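Local coordinates for protein quinoline 2-oxidoreductase medium subunit (PDB 1T3Q) that binds FAD as the flavoprotein subunit of the molybdenum hydroxylase quinoline 2-oxidoreductase and probably takes part in electron transfer during quinoline oxidation, at residues Gly121-Phe126 / Leu192-Ala197; Phe126-Leu131 / Val169-Pro174; Asp181-Arg186 / Lys269-Arg274. All blocks are in the same frame, centred on the assembly; numbering follows the deposited sequence.

The three contacts run from the flavin-binding half of the chain into its C-terminal half. Interactions 1 and 2 use successive parts of helix 123-130 and share Phe126; their centres are about 13 Å apart, and interaction 2 is nested in the chain loop that interaction 1 closes. The helix meets strand 193-202 of one antiparallel sheet and strand 165-172 of another. Interaction 3, centred about 10 Å from interaction 1 and about 21 Å from interaction 2, lies on strand 177-183, the sheet neighbour of 193-202, and its segments alternate with those of interaction 1. Helix 123-130, with the FAD-binding Glu123 near its start, thus joins the flavin-binding region to the C-terminal sheet, whose Glu182 lies close to Glu123.

Interaction 1: residues Gly121-Phe126 / Leu192-Ala197; sequences GAEMPF and LVMAAA. With FAD (flavin-adenine dinucleotide), chain R.
Met194 reaches across to helix 123-130 and lies against the ring of Phe126 in a Met-aromatic contact. Its CG sits over one face, 4.3 Å from the ring centroid, while SD takes an oblique position and comes within 3.5 Å of CD2 of Phe126. The chain is bent at its last torsion (chi3 80°), which turns CE from the ring to the loop leading into the helix and to its first turn, where it lies 3.3 Å from Gly121 O and 3.7 Å from Glu123 OE1. At the ring's edge, near its plane, Ala196 CB packs 3.7 Å from CZ of Phe126. Phe126 reaches the strand with CG anti to its backbone N (chi1 162°).

Glu123, packed with its CG and CD against the Met194 methyl, carries the contact to the flavin. FAD N3 donates to Glu123 OE2 at 2.8 Å, and Glu123 N gives a weak bond to FAD O2, so one residue reads two adjacent groups of the pyrimidine edge. Ala122 CB lies close to the same O2.

Further out, Phe180 of strand 177-183 touches both Phe126 and Met194, Val96 of helix 92-97 touches Glu123, and strand 193-202 has helix 261-284 packed on it through Val193 and Ala195.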
loop_
_atom_site.group_PDB
_atom_site.type_symbol
_atom_site.label_atom_id
_atom_site.label_comp_id
_atom_site.label_asym_id
_atom_site.label_seq_id
_atom_site.Cartn_x
_atom_site.Cartn_y
_atom_site.Cartn_z
ATOM N N GLY C 121 23.617 -33.706 -28.200
ATOM C CA GLY C 121 24.049 -34.093 -26.870
ATOM C C GLY C 121 22.986 -34.862 -26.115
ATOM O O GLY C 121 23.203 -35.263 -24.976
ATOM N N ALA C 122 21.839 -35.084 -26.752
ATOM C CA ALA C 122 20.727 -35.793 -26.122
ATOM C C ALA C 122 20.893 -37.309 -26.114
ATOM O O ALA C 122 21.484 -37.885 -27.029
ATOM C CB ALA C 122 19.421 -35.422 -26.818
ATOM N N GLU C 123 20.351 -37.951 -25.083
ATOM C CA GLU C 123 20.439 -39.402 -24.950
ATOM C C GLU C 123 19.589 -40.206 -25.935
ATOM O O GLU C 123 20.073 -41.175 -26.518
ATOM C CB GLU C 123 20.071 -39.839 -23.521
ATOM C CG GLU C 123 21.165 -39.629 -22.485
ATOM C CD GLU C 123 21.309 -38.178 -22.063
ATOM O OE1 GLU C 123 22.287 -37.850 -21.352
ATOM O OE2 GLU C 123 20.440 -37.364 -22.436
ATOM N N MET C 124 18.332 -39.815 -26.121
ATOM C CA MET C 124 17.447 -40.567 -27.014
ATOM C C MET C 124 17.894 -40.689 -28.474
ATOM O O MET C 124 17.840 -41.780 -29.044
ATOM C CB MET C 124 16.019 -40.023 -26.932
ATOM C CG MET C 124 15.342 -40.279 -25.585
ATOM S SD MET C 124 15.317 -42.026 -25.070
ATOM C CE MET C 124 16.806 -42.130 -24.085
ATOM N N PRO C 125 18.329 -39.585 -29.106
ATOM C CA PRO C 125 18.755 -39.735 -30.503
ATOM C C PRO C 125 19.914 -40.723 -30.598
ATOM O O PRO C 125 19.980 -41.535 -31.519
ATOM C CB PRO C 125 19.172 -38.319 -30.895
ATOM C CG PRO C 125 18.252 -37.462 -30.065
ATOM C CD PRO C 125 18.285 -38.166 -28.715
ATOM N N PHE C 126 20.829 -40.641 -29.634
ATOM C CA PHE C 126 21.983 -41.526 -29.593
ATOM C C PHE C 126 21.573 -42.973 -29.352
ATOM O O PHE C 126 22.045 -43.882 -30.034
ATOM C CB PHE C 126 22.950 -41.098 -28.480
ATOM C CG PHE C 126 23.925 -42.175 -28.082
ATOM C CD1 PHE C 126 24.997 -42.509 -28.908
ATOM C CD2 PHE C 126 23.747 -42.887 -26.899
ATOM C CE1 PHE C 126 25.876 -43.540 -28.561
ATOM C CE2 PHE C 126 24.619 -43.919 -26.542
ATOM C CZ PHE C 126 25.685 -44.247 -27.375
ATOM N N LEU C 192 29.167 -34.489 -21.618
ATOM C CA LEU C 192 30.244 -34.053 -22.489
ATOM C C LEU C 192 30.467 -35.224 -23.442
ATOM O O LEU C 192 30.792 -35.035 -24.612
ATOM C CB LEU C 192 31.520 -33.777 -21.691
ATOM C CG LEU C 192 31.524 -32.535 -20.793
ATOM C CD1 LEU C 192 32.886 -32.387 -20.138
ATOM C CD2 LEU C 192 31.201 -31.300 -21.623
ATOM N N VAL C 193 30.273 -36.436 -22.919
ATOM C CA VAL C 193 30.432 -37.663 -23.693
ATOM C C VAL C 193 29.591 -38.791 -23.097
ATOM O O VAL C 193 29.456 -38.902 -21.877
ATOM C CB VAL C 193 31.910 -38.145 -23.721
ATOM C CG1 VAL C 193 32.801 -37.090 -24.361
ATOM C CG2 VAL C 193 32.390 -38.452 -22.301
ATOM N N MET C 194 29.009 -39.614 -23.962
ATOM C CA MET C 194 28.227 -40.753 -23.506
ATOM C C MET C 194 28.650 -41.961 -24.326
ATOM O O MET C 194 29.179 -41.815 -25.427
ATOM C CB MET C 194 26.723 -40.498 -23.646
ATOM C CG MET C 194 26.230 -40.175 -25.049
ATOM S SD MET C 194 24.431 -39.987 -25.049
ATOM C CE MET C 194 24.250 -38.343 -24.416
ATOM N N ALA C 195 28.449 -43.153 -23.776
ATOM C CA ALA C 195 28.827 -44.370 -24.473
ATOM C C ALA C 195 27.927 -45.529 -24.075
ATOM O O ALA C 195 27.413 -45.587 -22.955
ATOM C CB ALA C 195 30.287 -44.716 -24.179
ATOM N N ALA C 196 27.736 -46.445 -25.012
ATOM C CA ALA C 196 26.910 -47.616 -24.784
ATOM C C ALA C 196 27.690 -48.816 -25.279
ATOM O O ALA C 196 28.444 -48.725 -26.251
ATOM C CB ALA C 196 25.590 -47.490 -25.540
ATOM N N ALA C 197 27.524 -49.940 -24.599
ATOM C CA ALA C 197 28.220 -51.154 -24.987
ATOM C C ALA C 197 27.242 -52.314 -24.944
ATOM O O ALA C 197 26.665 -52.610 -23.896
ATOM C CB ALA C 197 29.389 -51.416 -24.045
HETATM P PA FAD R . 9.071 -30.072 -27.466
HETATM O O1A FAD R . 9.997 -29.145 -26.762
HETATM O O2A FAD R . 7.767 -29.772 -27.525
HETATM O O5B FAD R . 9.612 -29.868 -28.870
HETATM C C5B FAD R . 10.820 -30.487 -29.420
HETATM C C4B FAD R . 10.933 -30.122 -30.961
HETATM O O4B FAD R . 10.408 -31.297 -31.697
HETATM C C3B FAD R . 10.142 -28.901 -31.544
HETATM O O3B FAD R . 10.818 -28.306 -32.612
HETATM C C2B FAD R . 8.783 -29.557 -31.937
HETATM O O2B FAD R . 8.134 -28.863 -32.974
HETATM C C1B FAD R . 9.225 -30.890 -32.465
HETATM N N9A FAD R . 8.293 -31.992 -32.231
HETATM C C8A FAD R . 7.846 -32.464 -31.013
HETATM N N7A FAD R . 7.183 -33.614 -31.110
HETATM C C5A FAD R . 7.178 -33.901 -32.455
HETATM C C6A FAD R . 6.627 -35.053 -33.239
HETATM N N6A FAD R . 5.958 -36.049 -32.715
HETATM N N1A FAD R . 6.846 -34.985 -34.609
HETATM C C2A FAD R . 7.538 -33.952 -35.203
HETATM N N3A FAD R . 8.067 -32.863 -34.573
HETATM C C4A FAD R . 7.814 -32.850 -33.205
HETATM N N1 FAD R . 17.323 -33.831 -22.946
HETATM C C2 FAD R . 18.220 -34.821 -22.933
HETATM O O2 FAD R . 18.379 -35.552 -23.878
HETATM N N3 FAD R . 19.180 -34.947 -21.872
HETATM C C4 FAD R . 19.282 -33.999 -20.856
HETATM O O4 FAD R . 20.136 -34.135 -20.009
HETATM C C4X FAD R . 18.357 -32.862 -20.901
HETATM N N5 FAD R . 18.403 -31.888 -19.935
HETATM C C5X FAD R . 17.443 -30.894 -19.961
HETATM C C6 FAD R . 17.509 -29.883 -18.948
HETATM C C7 FAD R . 16.579 -28.844 -18.893
HETATM C C7M FAD R . 16.715 -27.785 -17.821
HETATM C C8 FAD R . 15.478 -28.787 -19.885
HETATM C C8M FAD R . 14.435 -27.695 -19.882
HETATM C C9 FAD R . 15.385 -29.795 -20.882
HETATM C C9A FAD R . 16.363 -30.838 -20.940
HETATM N N10 FAD R . 16.360 -31.902 -21.948
HETATM C C10 FAD R . 17.328 -32.860 -21.971
HETATM C "C1'" FAD R . 15.381 -31.804 -23.064
HETATM C "C2'" FAD R . 14.172 -32.770 -22.903
HETATM O "O2'" FAD R . 14.595 -34.111 -23.170
HETATM C "C3'" FAD R . 13.118 -32.290 -23.904
HETATM O "O3'" FAD R . 11.849 -32.684 -23.363
HETATM C "C4'" FAD R . 13.284 -32.903 -25.321
HETATM O "O4'" FAD R . 14.559 -32.577 -25.882
HETATM C "C5'" FAD R . 12.199 -32.312 -26.177
HETATM O "O5'" FAD R . 10.893 -33.135 -26.007
HETATM P P FAD R . 9.592 -32.403 -25.814
HETATM O O1P FAD R . 8.524 -33.501 -25.744
HETATM O O2P FAD R . 9.622 -31.484 -24.773
HETATM O O3P FAD R . 9.338 -31.629 -27.041
#

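Interaction 2: residues Phe126-Leu131 / Val169-Pro174; sequences FLMATL and VEIPIP
A water molecule joins Leu131 to Pro172, donating to Leu131 O at 2.6 Å and to Pro172 O at 2.7 Å and so tying the residue just after helix 123-130 to the last residue of strand 165-172. Pro172 CD also lies 3.7 Å from Leu131 O.

Beside this polar link the contact is apolar. Ile171 divides its two branches between two partners: CD1 meets Met128 SD at 3.5 Å and also touches its CE, while CG2, anti to the backbone N, lies 4.1 Å from Leu131 CB and equally near Leu131 CD1. Met128, bent at chi2 (-55°) and again at chi3, brings its sulfur up against the strand residues and crosses Ile171 at about a right angle. Its SD also touches CG1 of Val169, at 3.8 Å. An alanine in place of Ile171 would probably open a gap between Met128 and Leu131 and leave the thioether freer to turn.

Leu115 of helix 111-117 touches both Met128 and Val169, and Leu93 of helix 92-97 touches Ile171. The arrangement is a helix laid on a central strand of a five-stranded antiparallel sheet, part of the alpha+beta core of the PCMH-type FAD-binding domain.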
loop_
_atom_site.group_PDB
_atom_site.type_symbol
_atom_site.label_atom_id
_atom_site.label_comp_id
_atom_site.label_asym_id
_atom_site.label_seq_id
_atom_site.Cartn_x
_atom_site.Cartn_y
_atom_site.Cartn_z
ATOM N N PHE C 126 20.829 -40.641 -29.634
ATOM C CA PHE C 126 21.983 -41.526 -29.593
ATOM C C PHE C 126 21.573 -42.973 -29.352
ATOM O O PHE C 126 22.045 -43.882 -30.034
ATOM C CB PHE C 126 22.950 -41.098 -28.480
ATOM C CG PHE C 126 23.925 -42.175 -28.082
ATOM C CD1 PHE C 126 24.997 -42.509 -28.908
ATOM C CD2 PHE C 126 23.747 -42.887 -26.899
ATOM C CE1 PHE C 126 25.876 -43.540 -28.561
ATOM C CE2 PHE C 126 24.619 -43.919 -26.542
ATOM C CZ PHE C 126 25.685 -44.247 -27.375
ATOM N N LEU C 127 20.701 -43.183 -28.372
ATOM C CA LEU C 127 20.261 -44.533 -28.027
ATOM C C LEU C 127 19.442 -45.220 -29.115
ATOM O O LEU C 127 19.701 -46.376 -29.462
ATOM C CB LEU C 127 19.456 -44.512 -26.728
ATOM C CG LEU C 127 19.077 -45.891 -26.182
ATOM C CD1 LEU C 127 20.342 -46.662 -25.807
ATOM C CD2 LEU C 127 18.174 -45.732 -24.969
ATOM N N MET C 128 18.448 -44.521 -29.649
ATOM C CA MET C 128 17.614 -45.112 -30.691
ATOM C C MET C 128 18.448 -45.562 -31.887
ATOM O O MET C 128 18.225 -46.643 -32.431
ATOM C CB MET C 128 16.538 -44.120 -31.137
ATOM C CG MET C 128 15.533 -43.775 -30.050
ATOM S SD MET C 128 14.730 -45.232 -29.325
ATOM C CE MET C 128 15.681 -45.446 -27.796
ATOM N N ALA C 129 19.410 -44.738 -32.293
ATOM C CA ALA C 129 20.268 -45.083 -33.420
ATOM C C ALA C 129 21.084 -46.319 -33.081
ATOM O O ALA C 129 21.188 -47.249 -33.881
ATOM C CB ALA C 129 21.203 -43.916 -33.755
ATOM N N THR C 130 21.652 -46.321 -31.880
ATOM C CA THR C 130 22.475 -47.418 -31.403
ATOM C C THR C 130 21.702 -48.732 -31.282
ATOM O O THR C 130 22.245 -49.809 -31.539
ATOM C CB THR C 130 23.101 -47.055 -30.038
ATOM O OG1 THR C 130 23.950 -45.912 -30.202
ATOM C CG2 THR C 130 23.919 -48.205 -29.494
ATOM N N LEU C 131 20.438 -48.644 -30.889
ATOM C CA LEU C 131 19.612 -49.835 -30.742
ATOM C C LEU C 131 18.975 -50.249 -32.061
ATOM O O LEU C 131 18.194 -51.198 -32.112
ATOM C CB LEU C 131 18.525 -49.593 -29.694
ATOM C CG LEU C 131 19.060 -49.404 -28.275
ATOM C CD1 LEU C 131 17.910 -49.115 -27.332
ATOM C CD2 LEU C 131 19.817 -50.656 -27.845
ATOM N N VAL C 169 8.145 -44.924 -32.441
ATOM C CA VAL C 169 9.464 -45.481 -32.622
ATOM C C VAL C 169 9.342 -46.957 -32.302
ATOM O O VAL C 169 8.730 -47.335 -31.304
ATOM C CB VAL C 169 10.483 -44.852 -31.656
ATOM C CG1 VAL C 169 11.844 -45.498 -31.857
ATOM C CG2 VAL C 169 10.559 -43.352 -31.885
ATOM N N GLU C 170 9.903 -47.789 -33.165
ATOM C CA GLU C 170 9.859 -49.220 -32.939
ATOM C C GLU C 170 11.275 -49.684 -32.656
ATOM O O GLU C 170 12.173 -49.526 -33.480
ATOM C CB GLU C 170 9.249 -49.931 -34.154
ATOM C CG GLU C 170 7.749 -49.648 -34.297
ATOM C CD GLU C 170 7.056 -50.478 -35.369
ATOM O OE1 GLU C 170 5.842 -50.272 -35.571
ATOM O OE2 GLU C 170 7.713 -51.328 -36.006
ATOM N N ILE C 171 11.470 -50.229 -31.460
ATOM C CA ILE C 171 12.777 -50.700 -31.028
ATOM C C ILE C 171 12.841 -52.217 -30.997
ATOM O O ILE C 171 12.065 -52.862 -30.291
ATOM C CB ILE C 171 13.111 -50.199 -29.609
ATOM C CG1 ILE C 171 12.891 -48.689 -29.520
ATOM C CG2 ILE C 171 14.553 -50.543 -29.261
ATOM C CD1 ILE C 171 13.080 -48.132 -28.126
ATOM N N PRO C 172 13.767 -52.810 -31.766
ATOM C CA PRO C 172 13.891 -54.268 -31.777
ATOM C C PRO C 172 14.381 -54.717 -30.406
ATOM O O PRO C 172 15.331 -54.147 -29.872
ATOM C CB PRO C 172 14.944 -54.519 -32.854
ATOM C CG PRO C 172 14.812 -53.335 -33.757
ATOM C CD PRO C 172 14.646 -52.203 -32.778
ATOM N N ILE C 173 13.731 -55.718 -29.824
ATOM C CA ILE C 173 14.163 -56.210 -28.524
ATOM C C ILE C 173 15.596 -56.708 -28.710
ATOM O O ILE C 173 15.846 -57.667 -29.441
ATOM C CB ILE C 173 13.249 -57.351 -28.031
ATOM C CG1 ILE C 173 11.834 -56.803 -27.810
ATOM C CG2 ILE C 173 13.801 -57.944 -26.741
ATOM C CD1 ILE C 173 10.824 -57.838 -27.366
ATOM N N PRO C 174 16.562 -56.046 -28.057
ATOM C CA PRO C 174 17.972 -56.430 -28.172
ATOM C C PRO C 174 18.357 -57.833 -27.710
ATOM O O PRO C 174 17.824 -58.357 -26.733
ATOM C CB PRO C 174 18.689 -55.340 -27.376
ATOM C CG PRO C 174 17.681 -54.974 -26.330
ATOM C CD PRO C 174 16.398 -54.920 -27.119
HETATM O O HOH W 1 17.764 -53.263 -30.568
#

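Interaction 3: residues Asp181-Arg186 / Lys269-Arg274; sequences DEYARR and KAITQR
Strand 181-183 and the helical segment 269-274 run nearly antiparallel, at 161° with their axes 8.3 Å apart at closest, and the CA atoms come nearest at Glu182 and Ile271, although the Glu182 side chain points away.

Ile271 is the apolar centre of the contact. Its CG2, anti to the backbone N, lies 3.9 Å from Asp181 O, and its CD1 lies 4.0 Å from Tyr183 CB, two residues further along the strand. The same CD1 stands 3.5 Å above the guanidinium plane of Arg274, toward its rim, so that the isoleucine backs one face of the charged group one helical turn further on.

Arg274 forms a salt bridge with Asp181: in the model NH2 donates to OD1 at 2.7 Å, though the place of OD1 is less sure. OD1 approaches the guanidinium at its edge, in plane, although the carboxylate and guanidinium planes are well turned from each other. The other oxygen, OD2, accepts from Glu182 N at 2.8 Å, from above the carboxylate plane, which gives the Asp181 side chain a second hold.

Outward, Tyr183 OH makes a weak bond to the backbone O of Thr652 of the large subunit, and Arg186 forms a salt bridge with Asp718 of the large subunit. Within this chain, strand 177-183 is an outermost strand of its antiparallel sheet; helix 261-284 packs on that sheet, with Ile271 also touching Val193 and Thr272 touching Ala195 of the adjacent strand 193-202.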
loop_
_atom_site.group_PDB
_atom_site.type_symbol
_atom_site.label_atom_id
_atom_site.label_comp_id
_atom_site.label_asym_id
_atom_site.label_seq_id
_atom_site.Cartn_x
_atom_site.Cartn_y
_atom_site.Cartn_z
ATOM N N ASP C 181 26.563 -45.264 -19.947
ATOM C CA ASP C 181 27.150 -44.344 -18.991
ATOM C C ASP C 181 27.538 -43.073 -19.728
ATOM O O ASP C 181 27.593 -43.053 -20.953
ATOM C CB ASP C 181 28.378 -44.964 -18.328
ATOM C CG ASP C 181 28.727 -44.297 -17.013
ATOM O OD1 ASP C 181 29.746 -44.690 -16.411
ATOM O OD2 ASP C 181 27.985 -43.386 -16.576
ATOM N N GLU C 182 27.795 -42.008 -18.982
ATOM C CA GLU C 182 28.168 -40.742 -19.590
ATOM C C GLU C 182 28.906 -39.881 -18.577
ATOM O O GLU C 182 28.941 -40.198 -17.392
ATOM C CB GLU C 182 26.915 -40.005 -20.073
ATOM C CG GLU C 182 26.057 -39.416 -18.950
ATOM C CD GLU C 182 24.768 -38.798 -19.460
ATOM O OE1 GLU C 182 24.214 -37.906 -18.780
ATOM O OE2 GLU C 182 24.300 -39.214 -20.540
ATOM N N TYR C 183 29.502 -38.797 -19.058
ATOM C CA TYR C 183 30.221 -37.873 -18.197
ATOM C C TYR C 183 29.518 -36.523 -18.266
ATOM O O TYR C 183 29.435 -35.916 -19.331
ATOM C CB TYR C 183 31.663 -37.703 -18.671
ATOM C CG TYR C 183 32.519 -36.855 -17.754
ATOM C CD1 TYR C 183 33.194 -37.425 -16.676
ATOM C CD2 TYR C 183 32.668 -35.484 -17.973
ATOM C CE1 TYR C 183 34.006 -36.656 -15.839
ATOM C CE2 TYR C 183 33.478 -34.703 -17.140
ATOM C CZ TYR C 183 34.145 -35.297 -16.079
ATOM O OH TYR C 183 34.970 -34.545 -15.268
ATOM N N ALA C 184 29.005 -36.071 -17.128
ATOM C CA ALA C 184 28.321 -34.784 -17.030
ATOM C C ALA C 184 28.799 -34.122 -15.740
ATOM O O ALA C 184 29.058 -34.811 -14.754
ATOM C CB ALA C 184 26.810 -34.991 -16.992
ATOM N N ARG C 185 28.932 -32.797 -15.746
ATOM C CA ARG C 185 29.385 -32.065 -14.558
ATOM C C ARG C 185 28.697 -32.598 -13.299
ATOM O O ARG C 185 29.355 -32.885 -12.294
ATOM C CB ARG C 185 29.112 -30.568 -14.732
ATOM C CG ARG C 185 29.880 -29.946 -15.902
ATOM C CD ARG C 185 31.381 -29.921 -15.641
ATOM N NE ARG C 185 31.817 -28.659 -15.042
ATOM C CZ ARG C 185 32.585 -28.568 -13.964
ATOM N NH1 ARG C 185 32.938 -27.379 -13.493
ATOM N NH2 ARG C 185 32.986 -29.669 -13.347
ATOM N N ARG C 186 27.374 -32.721 -13.363
ATOM C CA ARG C 186 26.561 -33.268 -12.273
ATOM C C ARG C 186 25.553 -34.188 -12.960
ATOM O O ARG C 186 25.074 -33.865 -14.047
ATOM C CB ARG C 186 25.795 -32.168 -11.523
ATOM C CG ARG C 186 26.601 -31.366 -10.498
ATOM C CD ARG C 186 27.542 -30.390 -11.173
ATOM N NE ARG C 186 26.820 -29.525 -12.101
ATOM C CZ ARG C 186 26.047 -28.507 -11.739
ATOM N NH1 ARG C 186 25.427 -27.787 -12.665
ATOM N NH2 ARG C 186 25.909 -28.195 -10.457
ATOM N N LYS C 269 37.326 -41.849 -23.914
ATOM C CA LYS C 269 38.088 -43.082 -23.778
ATOM C C LYS C 269 37.861 -43.706 -22.397
ATOM O O LYS C 269 37.669 -44.920 -22.276
ATOM C CB LYS C 269 39.574 -42.781 -24.007
ATOM C CG LYS C 269 40.476 -43.997 -24.171
ATOM C CD LYS C 269 40.914 -44.557 -22.830
ATOM C CE LYS C 269 41.948 -45.660 -23.003
ATOM N NZ LYS C 269 42.433 -46.161 -21.686
ATOM N N ALA C 270 37.862 -42.872 -21.362
ATOM C CA ALA C 270 37.660 -43.348 -19.993
ATOM C C ALA C 270 36.261 -43.918 -19.798
ATOM O O ALA C 270 36.088 -44.961 -19.173
ATOM C CB ALA C 270 37.900 -42.210 -19.001
ATOM N N ILE C 271 35.263 -43.228 -20.336
ATOM C CA ILE C 271 33.881 -43.667 -20.211
ATOM C C ILE C 271 33.613 -44.943 -21.013
ATOM O O ILE C 271 32.905 -45.844 -20.553
ATOM C CB ILE C 271 32.920 -42.560 -20.680
ATOM C CG1 ILE C 271 33.131 -41.305 -19.825
ATOM C CG2 ILE C 271 31.478 -43.039 -20.595
ATOM C CD1 ILE C 271 32.918 -41.525 -18.336
ATOM N N THR C 272 34.181 -45.015 -22.212
ATOM C CA THR C 272 33.993 -46.180 -23.071
ATOM C C THR C 272 34.581 -47.426 -22.422
ATOM O O THR C 272 33.958 -48.488 -22.415
ATOM C CB THR C 272 34.644 -45.957 -24.448
ATOM O OG1 THR C 272 33.941 -44.914 -25.134
ATOM C CG2 THR C 272 34.600 -47.231 -25.284
ATOM N N GLN C 273 35.782 -47.292 -21.870
ATOM C CA GLN C 273 36.433 -48.409 -21.205
ATOM C C GLN C 273 35.570 -48.873 -20.038
ATOM O O GLN C 273 35.373 -50.071 -19.828
ATOM C CB GLN C 273 37.811 -47.979 -20.699
ATOM C CG GLN C 273 38.454 -48.959 -19.745
ATOM C CD GLN C 273 39.868 -48.560 -19.363
ATOM O OE1 GLN C 273 40.438 -49.102 -18.421
ATOM N NE2 GLN C 273 40.442 -47.617 -20.104
ATOM N N ARG C 274 35.040 -47.912 -19.291
ATOM C CA ARG C 274 34.201 -48.207 -18.140
ATOM C C ARG C 274 32.929 -48.966 -18.512
ATOM O O ARG C 274 32.580 -49.958 -17.868
ATOM C CB ARG C 274 33.821 -46.909 -17.423
ATOM C CG ARG C 274 32.989 -47.125 -16.171
ATOM C CD ARG C 274 32.301 -45.841 -15.740
ATOM N NE ARG C 274 33.244 -44.776 -15.415
ATOM C CZ ARG C 274 32.887 -43.518 -15.168
ATOM N NH1 ARG C 274 33.809 -42.611 -14.874
ATOM N NH2 ARG C 274 31.610 -43.165 -15.225
#